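Acetate CoA-transferase subunit beta (Escherichia coli DH5[alpha], PDB 5DBN) transfers coenzyme A between short-chain acyl-CoAs and carboxylates, as from acetyl-CoA to acetoacetate, through a covalent enzyme-CoA intermediate in short-chain fatty acid degradation. Local coordinates at residues 194-199 with 203-208; 148-153 with 167-172; 13-18 with 93-98; 42-47 with 77-82. All coordinates share one frame; numbering follows the deposited sequence.

How the contacts relate
Each contact reaches the same eight-stranded sheet, at different points across it. Contacts 1 and 4 involve its outermost strands within this chain, 204-205 and 42-45, with centres 38 Å apart. Contacts 2 and 4 are buried; contacts 1 and 3 are only partly so. Contacts 1 and 2 touch: T199 CG2 packs on I150 CG2, and H141 hydrogen-bonds T199 in one and T169 in the other. Contacts 3 and 4 touch too, I93 against Q44, with contact 4 nested in the loop closed by contact 3. Contacts 1 to 3 meet mainly through apolar groups. Contact 4 is more polar, has a bridging water, and holds E46, the predicted active-site residue.

Contact 1. Residues 194-199 with 203-208; sequences TVRAKT and FEVAAD
V195, on helix 192-197, meets F203: its CG1 lies 4.2 Å from F203 CZ. V195 also packs against H141 and C190. R196 reaches further. Its CG is anti to the backbone N (chi1 -160°), and a bend at chi2 then brings CD to the ring, 4.0 Å from F203 CZ. A further bend at chi3 turns the guanidinium toward F203 O and V205. The guanidinium plane is only 18° from the ring plane. F203 O lies at the guanidinium edge, 3.9 Å from R196 NH1, and V205 CG2 comes up obliquely to the same NH1. The helix links strands 180-186 and 204-205, neighbouring parallel strands of the large sheet, so this is a beta-alpha-beta unit. F203 packs on M181 and L183 of the first strand and meets F174 edge-to-face. T199 follows, just past the helix end. The T199 and F203 side chains cross at about a right angle, and T199 CG2 reaches the ring obliquely, 3.8 Å from F203 CE2. T199 OG1 donates back to V195 O at 2.7 Å and also bonds to H141 NE2. A valine here would probably leave V195 O and H141 NE2 without their hydroxyl mate.

Contact 2. Residues 148-153 with 167-172; sequences AKILRR and LVTELA
I150 and L167 face each other with their CA atoms 9.3 Å apart. Side chains fill the distance between the segments, which are not paired as neighbouring strands. I150 belongs to the short strand 150-151, at the edge of a three-stranded sheet. L167 lies in strand 166-168 of the large sheet. At the end of that strand the chain turns back, and T169 N bonds to A172 O.

The side chains of I150 and L167 meet tip to tip. I150 CD1 is 3.5 Å from L167 CD2, and I150 CG1 also borders that methyl. The CG1 branch of I150 lies anti to its carbonyl carbon (chi1 -53°) and is extended at chi2, and the two together carry CD1 to L167 and T169. The same CD1 meets T169 CG2 at 4.0 Å, again tip to tip. H141 and M181 pack on I150 as well.

T169 presents its methyl to I150 and its hydroxyl to the turn. OG1 accepts from L171 N at 3.1 Å and from A172 N at 3.0 Å, with N-H...O angles of 152° and 143°. It is also hydrogen-bonded to H141 ND1. A valine in its place would probably leave L171 N, A172 N and H141 without this shared oxygen, and the turn less firmly held. The two backbone bonds make T169 the start of an ST turn and ST motif, here set in the tight link between the antiparallel strands 166-168 and 172-177, a beta hairpin of the large sheet.

Contact 3. Residues 13-18 with 93-98; sequences QELRDG and IDACVL
L15 touches A95 through a single pair of methyl carbons, L15 CD2 and A95 CB, 4.1 Å apart. The CB of A95 points toward the loop. The CG of L15 is set beside its backbone N and anti to the carbonyl carbon (chi1 -53°), and this brings the end of the side chain closer to the strand than its first bond would suggest. G18 O and D94 OD2 are 4.4 Å apart, which is mere proximity of two oxygens.

The next shell fixes these groups. L35 packs on L15. D94 OD2 accepts from I20 N, and the backbone of A95 bonds to I20 and N22, so strand 95-98 lies beside strand 20-23, which follows the loop. G18 has a positive phi of 96°, where a side chain would run into the carbonyl O of D17. D17 OD1 accepts a hydrogen bond from H40 N, and the backbone of G18 is hydrogen-bonded to H40. E14 makes salt bridges with R10, K134 and R175.

Across the two segments themselves, then, the attraction is apolar and slight. The loop is probably held in place largely by polar bonds to its surroundings, with the D94 carboxylate tying the start of strand 20-23 to residues 93-98.

Contact 4. Residues 42-47 with 77-82; sequences TLQSEN and AMFDSA
Q44 and F79 make the side-chain contact. Q44 NE2 stands at the edge of the F79 ring, 4.2 Å from F79 CE1. The amide and ring planes are 25° apart, and the side chains pass at a slant. Q44 CG is anti to the backbone N (chi1 -165°), and a bend at chi2 then turns the amide toward the ring. L50, S84 and L87 also pack on F79.

Hydrogen bonds fix the polar groups. Q44 OE1 accepts from N22 ND2, and Q44 NE2 bonds to S84 OG, which holds the amide from both ends. N22 ND2 also bonds to E46 OE1, so N22 is bonded to both residues. S45 OG donates to N47 OD1 at 2.5 Å, in the carbonyl plane, while N47 ND2 reaches V63 O.

E46 comes directly after strand 42-45, an outermost strand of the large sheet within this chain, and is the predicted active-site residue. In this family of CoA-transferases such a glutamate carries the CoA as a thioester, consistent with the covalent enzyme-CoA intermediate.

One water joins the segments. It donates to E46 O at 2.8 Å and accepts from S81 OG at 2.7 Å. D80, at the N-cap of helix 81-89, bonds M83 N through OD1. N47 and S81 each pack on an aromatic side chain of a neighbouring subunit.

Contact 1. Residues 194-199 with 203-208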
loop_
_atom_site.group_PDB
_atom_site.type_symbol
_atom_site.label_atom_id
_atom_site.label_comp_id
_atom_site.label_asym_id
_atom_site.label_seq_id
_atom_site.Cartn_x
_atom_site.Cartn_y
_atom_site.Cartn_z
ATOM N N THR B 194 31.080 9.904 -38.103
ATOM C CA THR B 194 30.355 8.645 -38.232
ATOM C C THR B 194 29.124 8.646 -37.328
ATOM O O THR B 194 28.041 8.227 -37.739
ATOM C CB THR B 194 31.240 7.437 -37.883
ATOM O OG1 THR B 194 32.461 7.501 -38.630
ATOM C CG2 THR B 194 30.519 6.133 -38.204
ATOM N N VAL B 195 29.304 9.111 -36.096
ATOM C CA VAL B 195 28.207 9.206 -35.138
ATOM C C VAL B 195 27.143 10.161 -35.667
ATOM O O VAL B 195 25.950 9.862 -35.618
ATOM C CB VAL B 195 28.697 9.686 -33.750
ATOM C CG1 VAL B 195 27.524 9.870 -32.790
ATOM C CG2 VAL B 195 29.705 8.706 -33.172
ATOM N N ARG B 196 27.585 11.305 -36.176
ATOM C CA ARG B 196 26.680 12.293 -36.750
ATOM C C ARG B 196 25.893 11.673 -37.903
ATOM O O ARG B 196 24.679 11.838 -38.002
ATOM C CB ARG B 196 27.462 13.515 -37.240
ATOM C CG ARG B 196 26.618 14.763 -37.395
ATOM C CD ARG B 196 26.719 15.657 -36.170
ATOM N NE ARG B 196 27.994 16.370 -36.123
ATOM C CZ ARG B 196 28.302 17.295 -35.218
ATOM N NH1 ARG B 196 27.429 17.626 -34.273
ATOM N NH2 ARG B 196 29.488 17.890 -35.259
ATOM N N ALA B 197 26.601 10.953 -38.768
ATOM C CA ALA B 197 25.994 10.296 -39.920
ATOM C C ALA B 197 24.991 9.225 -39.490
ATOM O O ALA B 197 23.960 9.033 -40.134
ATOM C CB ALA B 197 27.071 9.683 -40.803
ATOM N N LYS B 198 25.304 8.524 -38.406
ATOM C CA LYS B 198 24.470 7.421 -37.934
ATOM C C LYS B 198 23.414 7.877 -36.923
ATOM O O LYS B 198 22.711 7.051 -36.341
ATOM C CB LYS B 198 25.357 6.344 -37.303
ATOM C CG LYS B 198 26.193 5.551 -38.297
ATOM C CD LYS B 198 27.054 4.514 -37.585
ATOM C CE LYS B 198 27.615 3.482 -38.548
ATOM N NZ LYS B 198 28.661 2.628 -37.918
ATOM N N THR B 199 23.295 9.190 -36.736
ATOM C CA THR B 199 22.356 9.768 -35.771
ATOM C C THR B 199 21.507 10.885 -36.379
ATOM O O THR B 199 22.044 11.848 -36.932
ATOM C CB THR B 199 23.102 10.325 -34.537
ATOM O OG1 THR B 199 23.934 9.303 -33.974
ATOM C CG2 THR B 199 22.120 10.820 -33.478
ATOM N N PHE B 203 22.239 17.100 -31.542
ATOM C CA PHE B 203 22.976 17.109 -30.284
ATOM C C PHE B 203 24.207 18.004 -30.363
ATOM O O PHE B 203 24.797 18.174 -31.432
ATOM C CB PHE B 203 23.392 15.688 -29.892
ATOM C CG PHE B 203 24.316 15.031 -30.878
ATOM C CD1 PHE B 203 25.685 15.226 -30.801
ATOM C CD2 PHE B 203 23.816 14.211 -31.876
ATOM C CE1 PHE B 203 26.537 14.622 -31.704
ATOM C CE2 PHE B 203 24.663 13.603 -32.782
ATOM C CZ PHE B 203 26.026 13.808 -32.695
ATOM N N GLU B 204 24.581 18.575 -29.223
ATOM C CA GLU B 204 25.799 19.366 -29.119
ATOM C C GLU B 204 26.924 18.486 -28.593
ATOM O O GLU B 204 26.691 17.577 -27.796
ATOM C CB GLU B 204 25.593 20.579 -28.210
ATOM C CG GLU B 204 24.584 21.584 -28.747
ATOM C CD GLU B 204 24.498 22.842 -27.902
ATOM O OE1 GLU B 204 25.395 23.704 -28.026
ATOM O OE2 GLU B 204 23.539 22.963 -27.109
ATOM N N VAL B 205 28.139 18.757 -29.056
ATOM C CA VAL B 205 29.306 17.986 -28.651
ATOM C C VAL B 205 30.025 18.704 -27.516
ATOM O O VAL B 205 30.228 19.917 -27.570
ATOM C CB VAL B 205 30.280 17.774 -29.831
ATOM C CG1 VAL B 205 31.449 16.891 -29.415
ATOM C CG2 VAL B 205 29.552 17.163 -31.022
ATOM N N ALA B 206 30.396 17.952 -26.484
ATOM C CA ALA B 206 31.140 18.507 -25.360
ATOM C C ALA B 206 32.494 19.029 -25.826
ATOM O O ALA B 206 33.191 18.368 -26.595
ATOM C CB ALA B 206 31.321 17.464 -24.276
ATOM N N ALA B 207 32.855 20.221 -25.362
ATOM C CA ALA B 207 34.113 20.848 -25.751
ATOM C C ALA B 207 35.304 20.062 -25.215
ATOM O O ALA B 207 36.321 19.921 -25.896
ATOM C CB ALA B 207 34.164 22.286 -25.256
ATOM N N ASP B 208 35.168 19.556 -23.992
ATOM C CA ASP B 208 36.240 18.817 -23.332
ATOM C C ASP B 208 36.120 17.318 -23.597
ATOM O O ASP B 208 36.334 16.499 -22.704
ATOM C CB ASP B 208 36.221 19.093 -21.825
ATOM C CG ASP B 208 34.945 18.610 -21.156
ATOM O OD1 ASP B 208 33.914 18.485 -21.849
ATOM O OD2 ASP B 208 34.975 18.360 -19.932
#

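Contact 2. Residues 148-153 with 167-172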
loop_
_atom_site.group_PDB
_atom_site.type_symbol
_atom_site.label_atom_id
_atom_site.label_comp_id
_atom_site.label_asym_id
_atom_site.label_seq_id
_atom_site.Cartn_x
_atom_site.Cartn_y
_atom_site.Cartn_z
ATOM N N ALA B 148 17.977 4.244 -38.540
ATOM C CA ALA B 148 18.400 4.973 -37.348
ATOM C C ALA B 148 17.470 4.679 -36.177
ATOM O O ALA B 148 16.276 4.452 -36.371
ATOM C CB ALA B 148 18.441 6.466 -37.626
ATOM N N LYS B 149 18.021 4.685 -34.967
ATOM C CA LYS B 149 17.225 4.474 -33.763
ATOM C C LYS B 149 17.278 5.690 -32.843
ATOM O O LYS B 149 16.403 5.879 -32.002
ATOM C CB LYS B 149 17.706 3.222 -33.025
ATOM C CG LYS B 149 17.666 1.968 -33.888
ATOM C CD LYS B 149 17.542 0.700 -33.062
ATOM C CE LYS B 149 18.766 0.449 -32.212
ATOM N NZ LYS B 149 18.517 -0.636 -31.225
ATOM N N ILE B 150 18.315 6.507 -33.002
ATOM C CA ILE B 150 18.435 7.760 -32.261
ATOM C C ILE B 150 17.920 8.904 -33.139
ATOM O O ILE B 150 18.643 9.408 -33.998
ATOM C CB ILE B 150 19.890 8.015 -31.822
ATOM C CG1 ILE B 150 20.421 6.792 -31.064
ATOM C CG2 ILE B 150 19.970 9.259 -30.950
ATOM C CD1 ILE B 150 21.891 6.852 -30.713
ATOM N N LEU B 151 16.670 9.308 -32.911
ATOM C CA LEU B 151 15.943 10.168 -33.849
ATOM C C LEU B 151 15.625 11.563 -33.311
ATOM O O LEU B 151 15.904 11.875 -32.158
ATOM C CB LEU B 151 14.636 9.483 -34.253
ATOM C CG LEU B 151 14.770 8.037 -34.739
ATOM C CD1 LEU B 151 13.396 7.420 -34.958
ATOM C CD2 LEU B 151 15.609 7.966 -36.008
ATOM N N ARG B 152 15.050 12.406 -34.164
ATOM C CA ARG B 152 14.542 13.705 -33.734
ATOM C C ARG B 152 13.284 13.526 -32.899
ATOM O O ARG B 152 13.065 14.234 -31.918
ATOM C CB ARG B 152 14.248 14.602 -34.935
ATOM C CG ARG B 152 15.487 15.077 -35.669
ATOM C CD ARG B 152 15.124 15.964 -36.845
ATOM N NE ARG B 152 16.310 16.487 -37.515
ATOM C CZ ARG B 152 16.283 17.380 -38.499
ATOM N NH1 ARG B 152 15.126 17.850 -38.944
ATOM N NH2 ARG B 152 17.417 17.804 -39.043
ATOM N N ARG B 153 12.458 12.570 -33.308
ATOM C CA ARG B 153 11.220 12.258 -32.612
ATOM C C ARG B 153 10.894 10.792 -32.836
ATOM O O ARG B 153 10.898 10.323 -33.974
ATOM C CB ARG B 153 10.077 13.147 -33.106
ATOM C CG ARG B 153 8.712 12.840 -32.491
ATOM C CD ARG B 153 8.734 12.958 -30.972
ATOM N NE ARG B 153 7.394 12.907 -30.384
ATOM C CZ ARG B 153 6.749 11.790 -30.055
ATOM N NH1 ARG B 153 7.304 10.601 -30.250
ATOM N NH2 ARG B 153 5.535 11.865 -29.524
ATOM N N LEU B 167 22.254 7.662 -22.653
ATOM C CA LEU B 167 22.138 6.713 -23.754
ATOM C C LEU B 167 23.519 6.176 -24.112
ATOM O O LEU B 167 24.419 6.941 -24.462
ATOM C CB LEU B 167 21.487 7.373 -24.970
ATOM C CG LEU B 167 21.439 6.527 -26.243
ATOM C CD1 LEU B 167 20.648 5.248 -26.006
ATOM C CD2 LEU B 167 20.843 7.320 -27.392
ATOM N N VAL B 168 23.675 4.858 -24.020
ATOM C CA VAL B 168 24.956 4.208 -24.271
ATOM C C VAL B 168 24.864 3.232 -25.442
ATOM O O VAL B 168 24.111 2.257 -25.397
ATOM C CB VAL B 168 25.453 3.449 -23.023
ATOM C CG1 VAL B 168 26.840 2.864 -23.263
ATOM C CG2 VAL B 168 25.473 4.371 -21.816
ATOM N N THR B 169 25.635 3.513 -26.489
ATOM C CA THR B 169 25.737 2.629 -27.644
ATOM C C THR B 169 27.173 2.160 -27.804
ATOM O O THR B 169 28.064 2.597 -27.075
ATOM C CB THR B 169 25.275 3.316 -28.946
ATOM O OG1 THR B 169 26.273 4.248 -29.380
ATOM C CG2 THR B 169 23.956 4.050 -28.737
ATOM N N GLU B 170 27.399 1.265 -28.758
ATOM C CA GLU B 170 28.742 0.764 -29.006
ATOM C C GLU B 170 29.569 1.801 -29.761
ATOM O O GLU B 170 30.760 1.596 -29.996
ATOM C CB GLU B 170 28.696 -0.563 -29.782
ATOM C CG GLU B 170 28.406 -0.469 -31.285
ATOM C CD GLU B 170 26.959 -0.132 -31.604
ATOM O OE1 GLU B 170 26.168 0.091 -30.664
ATOM O OE2 GLU B 170 26.610 -0.106 -32.804
ATOM N N LEU B 171 28.940 2.915 -30.130
ATOM C CA LEU B 171 29.628 3.968 -30.865
ATOM C C LEU B 171 29.871 5.214 -30.009
ATOM O O LEU B 171 30.863 5.919 -30.200
ATOM C CB LEU B 171 28.815 4.361 -32.102
ATOM C CG LEU B 171 28.842 3.426 -33.320
ATOM C CD1 LEU B 171 27.997 4.002 -34.446
ATOM C CD2 LEU B 171 30.247 3.106 -33.806
ATOM N N ALA B 172 28.978 5.480 -29.057
ATOM C CA ALA B 172 29.046 6.728 -28.297
ATOM C C ALA B 172 28.216 6.722 -27.012
ATOM O O ALA B 172 27.371 5.850 -26.804
ATOM C CB ALA B 172 28.607 7.883 -29.177
#

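Contact 3. Residues 13-18 with 93-98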
loop_
_atom_site.group_PDB
_atom_site.type_symbol
_atom_site.label_atom_id
_atom_site.label_comp_id
_atom_site.label_asym_id
_atom_site.label_seq_id
_atom_site.Cartn_x
_atom_site.Cartn_y
_atom_site.Cartn_z
ATOM N N GLN B 13 30.413 0.654 -15.613
ATOM C CA GLN B 13 31.315 1.659 -15.057
ATOM C C GLN B 13 30.566 2.905 -14.576
ATOM O O GLN B 13 31.123 3.725 -13.847
ATOM C CB GLN B 13 32.374 2.050 -16.092
ATOM C CG GLN B 13 33.392 0.949 -16.368
ATOM C CD GLN B 13 34.355 1.294 -17.490
ATOM O OE1 GLN B 13 34.161 2.271 -18.215
ATOM N NE2 GLN B 13 35.402 0.490 -17.638
ATOM N N GLU B 14 29.302 3.035 -14.968
ATOM C CA GLU B 14 28.500 4.195 -14.583
ATOM C C GLU B 14 27.930 4.035 -13.181
ATOM O O GLU B 14 27.707 5.019 -12.477
ATOM C CB GLU B 14 27.353 4.409 -15.575
ATOM C CG GLU B 14 26.583 5.706 -15.371
ATOM C CD GLU B 14 27.403 6.944 -15.682
ATOM O OE1 GLU B 14 28.464 6.816 -16.332
ATOM O OE2 GLU B 14 26.985 8.045 -15.271
ATOM N N LEU B 15 27.693 2.789 -12.784
ATOM C CA LEU B 15 27.074 2.502 -11.501
ATOM C C LEU B 15 28.017 2.811 -10.344
ATOM O O LEU B 15 29.224 2.587 -10.441
ATOM C CB LEU B 15 26.642 1.036 -11.439
ATOM C CG LEU B 15 25.758 0.553 -12.590
ATOM C CD1 LEU B 15 25.446 -0.926 -12.439
ATOM C CD2 LEU B 15 24.475 1.367 -12.668
ATOM N N ARG B 16 27.454 3.320 -9.251
ATOM C CA ARG B 16 28.224 3.623 -8.048
ATOM C C ARG B 16 28.028 2.562 -6.971
ATOM O O ARG B 16 27.000 1.884 -6.919
ATOM C CB ARG B 16 27.863 5.005 -7.491
ATOM C CG ARG B 16 28.384 6.176 -8.320
ATOM C CD ARG B 16 28.021 7.511 -7.680
ATOM N NE ARG B 16 28.582 8.655 -8.399
ATOM C CZ ARG B 16 28.056 9.218 -9.482
ATOM N NH1 ARG B 16 26.929 8.758 -10.010
ATOM N NH2 ARG B 16 28.667 10.257 -10.040
ATOM N N ASP B 17 29.040 2.430 -6.119
ATOM C CA ASP B 17 29.039 1.459 -5.033
ATOM C C ASP B 17 27.861 1.686 -4.093
ATOM O O ASP B 17 27.683 2.782 -3.562
ATOM C CB ASP B 17 30.363 1.541 -4.262
ATOM C CG ASP B 17 30.490 0.476 -3.186
ATOM O OD1 ASP B 17 30.099 -0.685 -3.435
ATOM O OD2 ASP B 17 30.992 0.801 -2.089
ATOM N N GLY B 18 27.050 0.648 -3.911
ATOM C CA GLY B 18 25.914 0.701 -3.006
ATOM C C GLY B 18 24.593 1.035 -3.677
ATOM O O GLY B 18 23.561 1.116 -3.010
ATOM N N ILE B 93 14.962 3.289 -6.527
ATOM C CA ILE B 93 15.893 2.701 -7.480
ATOM C C ILE B 93 16.846 3.788 -7.947
ATOM O O ILE B 93 16.436 4.740 -8.613
ATOM C CB ILE B 93 15.169 2.086 -8.698
ATOM C CG1 ILE B 93 14.130 1.054 -8.249
ATOM C CG2 ILE B 93 16.171 1.450 -9.656
ATOM C CD1 ILE B 93 14.704 -0.141 -7.511
ATOM N N ASP B 94 18.117 3.647 -7.587
ATOM C CA ASP B 94 19.120 4.641 -7.937
ATOM C C ASP B 94 19.342 4.678 -9.446
ATOM O O ASP B 94 19.576 5.741 -10.021
ATOM C CB ASP B 94 20.438 4.353 -7.211
ATOM C CG ASP B 94 20.315 4.477 -5.701
ATOM O OD1 ASP B 94 20.180 5.614 -5.203
ATOM O OD2 ASP B 94 20.361 3.436 -5.010
ATOM N N ALA B 95 19.251 3.517 -10.087
ATOM C CA ALA B 95 19.481 3.429 -11.522
ATOM C C ALA B 95 18.759 2.244 -12.143
ATOM O O ALA B 95 18.749 1.152 -11.582
ATOM C CB ALA B 95 20.967 3.331 -11.804
ATOM N N CYS B 96 18.145 2.472 -13.300
ATOM C CA CYS B 96 17.613 1.378 -14.107
ATOM C C CYS B 96 18.313 1.380 -15.454
ATOM O O CYS B 96 18.546 2.437 -16.044
ATOM C CB CYS B 96 16.095 1.487 -14.290
ATOM S SG CYS B 96 15.545 2.878 -15.296
ATOM N N VAL B 97 18.671 0.189 -15.914
ATOM C CA VAL B 97 19.273 0.013 -17.226
ATOM C C VAL B 97 18.300 -0.776 -18.093
ATOM O O VAL B 97 17.998 -1.933 -17.797
ATOM C CB VAL B 97 20.627 -0.718 -17.147
ATOM C CG1 VAL B 97 21.297 -0.740 -18.511
ATOM C CG2 VAL B 97 21.538 -0.051 -16.116
ATOM N N LEU B 98 17.798 -0.142 -19.148
ATOM C CA LEU B 98 16.828 -0.775 -20.036
ATOM C C LEU B 98 17.290 -0.747 -21.483
ATOM O O LEU B 98 18.092 0.096 -21.875
ATOM C CB LEU B 98 15.469 -0.082 -19.925
ATOM C CG LEU B 98 14.799 -0.081 -18.550
ATOM C CD1 LEU B 98 13.474 0.650 -18.632
ATOM C CD2 LEU B 98 14.603 -1.498 -18.019
#

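Contact 4. Residues 42-47 with 77-82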
loop_
_atom_site.group_PDB
_atom_site.type_symbol
_atom_site.label_atom_id
_atom_site.label_comp_id
_atom_site.label_asym_id
_atom_site.label_seq_id
_atom_site.Cartn_x
_atom_site.Cartn_y
_atom_site.Cartn_z
ATOM N N THR B 42 22.912 -3.755 -5.390
ATOM C CA THR B 42 21.814 -4.640 -5.038
ATOM C C THR B 42 20.803 -4.613 -6.174
ATOM O O THR B 42 20.277 -3.556 -6.522
ATOM C CB THR B 42 21.149 -4.219 -3.719
ATOM O OG1 THR B 42 22.149 -4.080 -2.703
ATOM C CG2 THR B 42 20.119 -5.248 -3.281
ATOM N N LEU B 43 20.545 -5.777 -6.759
ATOM C CA LEU B 43 19.627 -5.878 -7.886
ATOM C C LEU B 43 18.190 -6.093 -7.424
ATOM O O LEU B 43 17.913 -6.955 -6.587
ATOM C CB LEU B 43 20.055 -7.012 -8.820
ATOM C CG LEU B 43 21.367 -6.777 -9.567
ATOM C CD1 LEU B 43 21.772 -8.033 -10.316
ATOM C CD2 LEU B 43 21.233 -5.616 -10.536
ATOM N N GLN B 44 17.287 -5.298 -7.989
ATOM C CA GLN B 44 15.866 -5.371 -7.678
ATOM C C GLN B 44 15.137 -6.090 -8.807
ATOM O O GLN B 44 15.373 -5.813 -9.984
ATOM C CB GLN B 44 15.296 -3.961 -7.471
ATOM C CG GLN B 44 13.925 -3.911 -6.800
ATOM C CD GLN B 44 12.765 -3.969 -7.783
ATOM O OE1 GLN B 44 12.955 -4.127 -8.989
ATOM N NE2 GLN B 44 11.551 -3.835 -7.262
ATOM N N SER B 45 14.257 -7.018 -8.441
ATOM C CA SER B 45 13.474 -7.772 -9.415
ATOM C C SER B 45 12.008 -7.353 -9.313
ATOM O O SER B 45 11.425 -7.378 -8.228
ATOM C CB SER B 45 13.636 -9.277 -9.182
ATOM O OG SER B 45 13.294 -10.021 -10.341
ATOM N N GLU B 46 11.431 -6.953 -10.445
ATOM C CA GLU B 46 10.079 -6.388 -10.484
ATOM C C GLU B 46 9.039 -7.295 -9.836
ATOM O O GLU B 46 8.109 -6.819 -9.185
ATOM C CB GLU B 46 9.658 -6.103 -11.929
ATOM C CG GLU B 46 10.544 -5.119 -12.666
ATOM C CD GLU B 46 11.665 -5.796 -13.429
ATOM O OE1 GLU B 46 12.579 -6.348 -12.780
ATOM O OE2 GLU B 46 11.626 -5.780 -14.679
ATOM N N ASN B 47 9.198 -8.603 -10.023
ATOM C CA ASN B 47 8.236 -9.570 -9.503
ATOM C C ASN B 47 8.233 -9.641 -7.973
ATOM O O ASN B 47 7.426 -10.363 -7.386
ATOM C CB ASN B 47 8.496 -10.955 -10.109
ATOM C CG ASN B 47 9.953 -11.359 -10.054
ATOM O OD1 ASN B 47 10.845 -10.512 -10.068
ATOM N ND2 ASN B 47 10.203 -12.664 -10.018
ATOM N N ALA B 77 15.526 -9.764 0.259
ATOM C CA ALA B 77 14.226 -9.498 0.868
ATOM C C ALA B 77 13.100 -9.711 -0.135
ATOM O O ALA B 77 13.206 -9.314 -1.295
ATOM C CB ALA B 77 14.182 -8.080 1.418
ATOM N N MET B 78 12.027 -10.346 0.329
ATOM C CA MET B 78 10.845 -10.590 -0.488
ATOM C C MET B 78 9.740 -9.598 -0.136
ATOM O O MET B 78 9.614 -9.182 1.014
ATOM C CB MET B 78 10.353 -12.025 -0.286
ATOM C CG MET B 78 11.385 -13.092 -0.641
ATOM S SD MET B 78 11.753 -13.156 -2.408
ATOM C CE MET B 78 13.411 -13.830 -2.404
ATOM N N PHE B 79 8.938 -9.228 -1.131
ATOM C CA PHE B 79 7.800 -8.335 -0.925
ATOM C C PHE B 79 6.825 -8.446 -2.097
ATOM O O PHE B 79 7.180 -8.986 -3.144
ATOM C CB PHE B 79 8.281 -6.893 -0.755
ATOM C CG PHE B 79 9.368 -6.500 -1.715
ATOM C CD1 PHE B 79 9.071 -6.168 -3.026
ATOM C CD2 PHE B 79 10.691 -6.463 -1.302
ATOM C CE1 PHE B 79 10.072 -5.807 -3.909
ATOM C CE2 PHE B 79 11.697 -6.102 -2.181
ATOM C CZ PHE B 79 11.385 -5.774 -3.488
ATOM N N ASP B 80 5.601 -7.945 -1.926
ATOM C CA ASP B 80 4.595 -8.049 -2.987
ATOM C C ASP B 80 4.811 -6.988 -4.064
ATOM O O ASP B 80 5.722 -6.166 -3.971
ATOM C CB ASP B 80 3.166 -7.960 -2.416
ATOM C CG ASP B 80 2.874 -6.645 -1.714
ATOM O OD1 ASP B 80 3.182 -5.568 -2.265
ATOM O OD2 ASP B 80 2.303 -6.693 -0.606
ATOM N N SER B 81 3.965 -7.021 -5.087
ATOM C CA SER B 81 4.132 -6.165 -6.257
ATOM C C SER B 81 3.838 -4.693 -5.970
ATOM O O SER B 81 4.432 -3.808 -6.585
ATOM C CB SER B 81 3.233 -6.656 -7.391
ATOM O OG SER B 81 3.535 -8.000 -7.726
ATOM N N ALA B 82 2.907 -4.428 -5.059
ATOM C CA ALA B 82 2.594 -3.054 -4.680
ATOM C C ALA B 82 3.816 -2.400 -4.050
ATOM O O ALA B 82 4.160 -1.263 -4.370
ATOM C CB ALA B 82 1.418 -3.012 -3.727
HETATM O O HOH W 1 5.413 -7.319 -9.502
#